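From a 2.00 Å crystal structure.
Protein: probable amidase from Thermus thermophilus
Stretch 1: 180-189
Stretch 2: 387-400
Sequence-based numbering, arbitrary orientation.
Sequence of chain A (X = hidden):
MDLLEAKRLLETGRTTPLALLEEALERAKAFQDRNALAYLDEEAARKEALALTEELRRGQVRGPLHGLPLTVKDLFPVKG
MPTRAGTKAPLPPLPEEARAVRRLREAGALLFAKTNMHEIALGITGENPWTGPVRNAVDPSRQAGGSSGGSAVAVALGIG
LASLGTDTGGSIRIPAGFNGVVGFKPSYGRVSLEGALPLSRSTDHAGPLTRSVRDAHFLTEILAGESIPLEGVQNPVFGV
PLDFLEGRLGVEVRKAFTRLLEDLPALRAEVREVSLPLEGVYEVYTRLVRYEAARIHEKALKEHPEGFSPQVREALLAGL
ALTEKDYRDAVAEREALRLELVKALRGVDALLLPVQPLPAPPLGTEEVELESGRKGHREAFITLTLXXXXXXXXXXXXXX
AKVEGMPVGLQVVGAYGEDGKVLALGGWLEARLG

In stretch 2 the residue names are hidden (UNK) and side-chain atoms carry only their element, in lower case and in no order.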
# COMPACT_ATOMS: atom_id res chain seq x y z
N GLY A 180 -26.60 5.12 -13.37
CA GLY A 180 -27.31 3.90 -13.00
C GLY A 180 -26.81 2.59 -13.57
O GLY A 180 -27.60 1.67 -13.85
N VAL A 181 -25.50 2.47 -13.76
CA VAL A 181 -24.95 1.21 -14.26
C VAL A 181 -23.95 0.67 -13.24
O VAL A 181 -23.74 1.27 -12.18
CB VAL A 181 -24.29 1.38 -15.65
CG1 VAL A 181 -25.36 1.75 -16.69
CG2 VAL A 181 -23.21 2.44 -15.61
N VAL A 182 -23.35 -0.47 -13.57
CA VAL A 182 -22.38 -1.10 -12.69
C VAL A 182 -20.97 -0.71 -13.12
O VAL A 182 -20.66 -0.71 -14.31
CB VAL A 182 -22.51 -2.64 -12.74
CG1 VAL A 182 -21.38 -3.30 -11.96
CG2 VAL A 182 -23.86 -3.06 -12.16
N GLY A 183 -20.12 -0.38 -12.16
CA GLY A 183 -18.76 -0.01 -12.49
C GLY A 183 -17.83 -0.71 -11.52
O GLY A 183 -18.01 -0.61 -10.31
N PHE A 184 -16.85 -1.44 -12.03
CA PHE A 184 -15.93 -2.11 -11.12
C PHE A 184 -14.48 -1.69 -11.26
O PHE A 184 -13.90 -1.74 -12.35
CB PHE A 184 -16.05 -3.64 -11.29
CG PHE A 184 -15.19 -4.42 -10.32
CD1 PHE A 184 -15.29 -4.22 -8.95
CD2 PHE A 184 -14.27 -5.35 -10.79
CE1 PHE A 184 -14.50 -4.94 -8.05
CE2 PHE A 184 -13.47 -6.08 -9.91
CZ PHE A 184 -13.58 -5.88 -8.54
N LYS A 185 -13.89 -1.25 -10.15
CA LYS A 185 -12.48 -0.87 -10.13
C LYS A 185 -11.77 -2.00 -9.39
O LYS A 185 -11.83 -2.07 -8.16
CB LYS A 185 -12.23 0.44 -9.37
CG LYS A 185 -10.74 0.83 -9.37
CD LYS A 185 -10.39 1.82 -8.26
CE LYS A 185 -10.35 1.14 -6.89
NZ LYS A 185 -9.28 0.10 -6.84
N PRO A 186 -11.09 -2.89 -10.12
CA PRO A 186 -10.38 -4.01 -9.51
C PRO A 186 -9.20 -3.53 -8.69
O PRO A 186 -8.88 -2.33 -8.68
CB PRO A 186 -9.92 -4.85 -10.70
CG PRO A 186 -10.88 -4.47 -11.79
CD PRO A 186 -11.03 -2.98 -11.59
N SER A 187 -8.54 -4.46 -8.02
CA SER A 187 -7.35 -4.13 -7.24
C SER A 187 -6.37 -3.51 -8.23
O SER A 187 -6.34 -3.88 -9.41
CB SER A 187 -6.72 -5.39 -6.64
OG SER A 187 -7.59 -5.99 -5.68
N TYR A 188 -5.56 -2.58 -7.75
CA TYR A 188 -4.57 -1.92 -8.59
C TYR A 188 -3.75 -2.94 -9.38
O TYR A 188 -3.34 -3.97 -8.83
CB TYR A 188 -3.64 -1.06 -7.73
CG TYR A 188 -2.53 -0.39 -8.51
CD1 TYR A 188 -2.75 0.80 -9.21
CD2 TYR A 188 -1.25 -0.95 -8.56
CE1 TYR A 188 -1.73 1.42 -9.92
CE2 TYR A 188 -0.22 -0.34 -9.27
CZ TYR A 188 -0.47 0.84 -9.95
OH TYR A 188 0.55 1.44 -10.66
N GLY A 189 -3.53 -2.66 -10.66
CA GLY A 189 -2.71 -3.52 -11.49
C GLY A 189 -3.27 -4.84 -11.99
O GLY A 189 -2.66 -5.47 -12.85
N UNK A 387 -10.32 7.66 -1.93
CA UNK A 387 -9.50 6.86 -1.00
C UNK A 387 -9.20 5.45 -1.47
O UNK A 387 -8.08 4.96 -1.32
c UNK A 387 -11.56 8.10 -1.27
c UNK A 387 -11.16 8.11 0.18
c UNK A 387 -10.34 6.85 0.28
N UNK A 388 -10.19 4.80 -2.06
CA UNK A 388 -10.05 3.42 -2.50
C UNK A 388 -9.22 3.21 -3.76
O UNK A 388 -8.59 2.16 -3.93
c UNK A 388 -14.06 4.61 -0.47
c UNK A 388 -13.71 4.18 0.81
c UNK A 388 -11.98 2.79 -0.15
c UNK A 388 -12.67 3.26 0.97
c UNK A 388 -12.32 3.22 -1.43
c UNK A 388 -13.37 4.13 -1.58
c UNK A 388 -11.46 2.84 -2.60
N UNK A 389 -9.19 4.21 -4.63
CA UNK A 389 -8.37 4.13 -5.83
C UNK A 389 -6.96 4.55 -5.41
O UNK A 389 -5.96 3.97 -5.84
c UNK A 389 -8.90 5.06 -6.92
o UNK A 389 -9.21 6.34 -6.40
N UNK A 390 -6.88 5.56 -4.54
CA UNK A 390 -5.60 6.04 -4.03
C UNK A 390 -4.81 4.88 -3.42
O UNK A 390 -3.61 4.75 -3.65
c UNK A 390 -5.80 7.11 -2.95
c UNK A 390 -3.68 8.42 -3.29
c UNK A 390 -4.51 7.63 -2.28
c UNK A 390 -4.87 8.50 -1.08
N UNK A 391 -5.51 4.03 -2.66
CA UNK A 391 -4.88 2.90 -1.99
C UNK A 391 -4.95 1.57 -2.74
O UNK A 391 -4.46 0.55 -2.26
c UNK A 391 -3.70 4.11 0.53
c UNK A 391 -5.21 3.97 0.32
c UNK A 391 -5.91 3.82 1.68
c UNK A 391 -5.48 2.75 -0.58
N UNK A 392 -5.56 1.58 -3.93
CA UNK A 392 -5.62 0.39 -4.77
C UNK A 392 -6.51 -0.80 -4.45
O UNK A 392 -6.34 -1.86 -5.06
N UNK A 393 -7.46 -0.65 -3.54
CA UNK A 393 -8.33 -1.77 -3.17
C UNK A 393 -9.53 -1.93 -4.10
O UNK A 393 -10.05 -0.96 -4.64
c UNK A 393 -7.64 -1.66 -0.77
c UNK A 393 -9.60 -0.34 -1.54
c UNK A 393 -8.83 -1.63 -1.71
N UNK A 394 -9.98 -3.18 -4.31
CA UNK A 394 -11.12 -3.46 -5.19
C UNK A 394 -12.40 -2.79 -4.70
O UNK A 394 -12.80 -2.96 -3.55
c UNK A 394 -9.51 -4.42 -3.66
c UNK A 394 -10.70 -5.34 -3.81
c UNK A 394 -11.21 -4.98 -5.18
N UNK A 395 -13.04 -2.02 -5.58
CA UNK A 395 -14.25 -1.31 -5.22
C UNK A 395 -15.31 -1.37 -6.32
O UNK A 395 -15.04 -1.04 -7.47
c UNK A 395 -13.94 0.17 -4.91
o UNK A 395 -12.84 0.23 -4.00
c UNK A 395 -15.15 0.84 -4.28
N UNK A 396 -16.50 -1.81 -5.94
CA UNK A 396 -17.61 -1.93 -6.87
C UNK A 396 -18.62 -0.81 -6.68
O UNK A 396 -18.87 -0.39 -5.54
c UNK A 396 -19.57 -3.54 -7.48
c UNK A 396 -20.30 -4.77 -6.95
c UNK A 396 -19.16 -3.77 -8.94
c UNK A 396 -18.32 -3.27 -6.65
N UNK A 397 -19.18 -0.31 -7.77
CA UNK A 397 -20.22 0.71 -7.69
C UNK A 397 -21.44 0.09 -8.38
O UNK A 397 -21.34 -0.38 -9.51
c UNK A 397 -19.80 2.00 -8.42
N UNK A 398 -22.57 0.05 -7.69
CA UNK A 398 -23.81 -0.47 -8.25
C UNK A 398 -24.99 0.37 -7.77
O UNK A 398 -24.95 0.93 -6.67
c UNK A 398 -24.01 -1.49 -5.38
c UNK A 398 -24.03 -1.95 -7.87
c UNK A 398 -24.52 -3.77 -6.27
c UNK A 398 -23.71 -2.49 -6.46
N UNK A 399 -26.05 0.47 -8.59
CA UNK A 399 -27.24 1.26 -8.23
C UNK A 399 -27.93 0.76 -6.98
O UNK A 399 -28.08 -0.44 -6.80
c UNK A 399 -26.20 -0.13 -9.92
c UNK A 399 -28.14 1.11 -9.47
c UNK A 399 -27.17 0.82 -10.57
N UNK A 400 -28.36 1.68 -6.13
CA UNK A 400 -29.04 1.26 -4.91
C UNK A 400 -30.21 2.18 -4.55
O UNK A 400 -31.05 1.82 -3.73
c UNK A 400 -27.94 2.41 -2.91
c UNK A 400 -28.05 1.16 -3.75
c UNK A 400 -28.66 2.54 -1.72
c UNK A 400 -27.67 4.70 -1.30
c UNK A 400 -27.08 3.44 -3.28
c UNK A 400 -28.53 3.67 -0.92
c UNK A 400 -26.94 4.58 -2.48

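Position 387 carries three carbons that close a ring onto its own backbone N, the mark of proline; Pro 387 lies in a helix, out of reach of stretch 1. Position 388 has one carbon leading to a six-carbon ring with no oxygen, hence Phe 388, whose backbone O lies 3.6 Å from Lys 185 CE. At 389 one carbon bears one oxygen: Ser 389, its CB 3.8 Å from Lys 185 CD. Positions 390 and 391 each hold four carbons forked at the second, as in leucine; Leu 390 and Leu 391 both point away from stretch 1.

Position 392 has no side-chain atoms, so it is Gly 392. Its phi of 73° favours glycine in a Schellman motif closing the helix, and an ideal CB would sit 3.1 Å from Tyr 188 CB, a tight fit. Its O accepts from Tyr 188 N at 2.9 Å (162° at the hydrogen). Position 393 shows one carbon carrying two more: Val 393, pointing away, while its O receives Lys 185 NZ at 2.6 Å. Position 394 again closes three carbons onto N; Pro 394 has its CB 4.2 Å from Phe 184 CZ and its CD 3.2 Å from Ser 187 OG.

Position 395 has one carbon carrying an oxygen and a carbon: Thr 395. Its OG1 donates to Val 393 O at 3.1 Å and lies 3.9 Å from Lys 185 CE. Position 396, four carbons forked at the second, is Leu 396; its CD1 lies 3.8 Å from Val 182 CG1 and 3.9 Å from Phe 184 CD1. A single carbon at 397 gives Ala 397, paired with Gly 183. The four carbons at 398, forked at the second, identify Leu 398, whose CB is 4.4 Å from Val 182 CG2. At 399 three carbons return to N: Pro 399, its CG 3.4 Å from Gly 180 O. Position 400, one carbon then a six-carbon ring, is Phe 400, beyond contact.

The contact is an antiparallel strand pair, its axes at 174°. Gly 183 N to Ala 397 O (2.9 Å) and Ala 397 N to Gly 183 O (2.8 Å) form one reciprocal pair; Lys 185 N to Thr 395 O and Thr 395 N to Lys 185 O, both 2.9 Å, form the next. Between them, Phe 184 and Leu 396 share one face, opposite that of Lys 185 and Thr 395. Beyond the ladder, Lys 185 NZ also donates to Pro 186 O at 3.1 Å, so, with its bond to Val 393 O, it ties the segment that follows strand 182-185 to the one that leads into strand 395-400.

Stretch 2 387-400: PFSLLGVPTLALPF
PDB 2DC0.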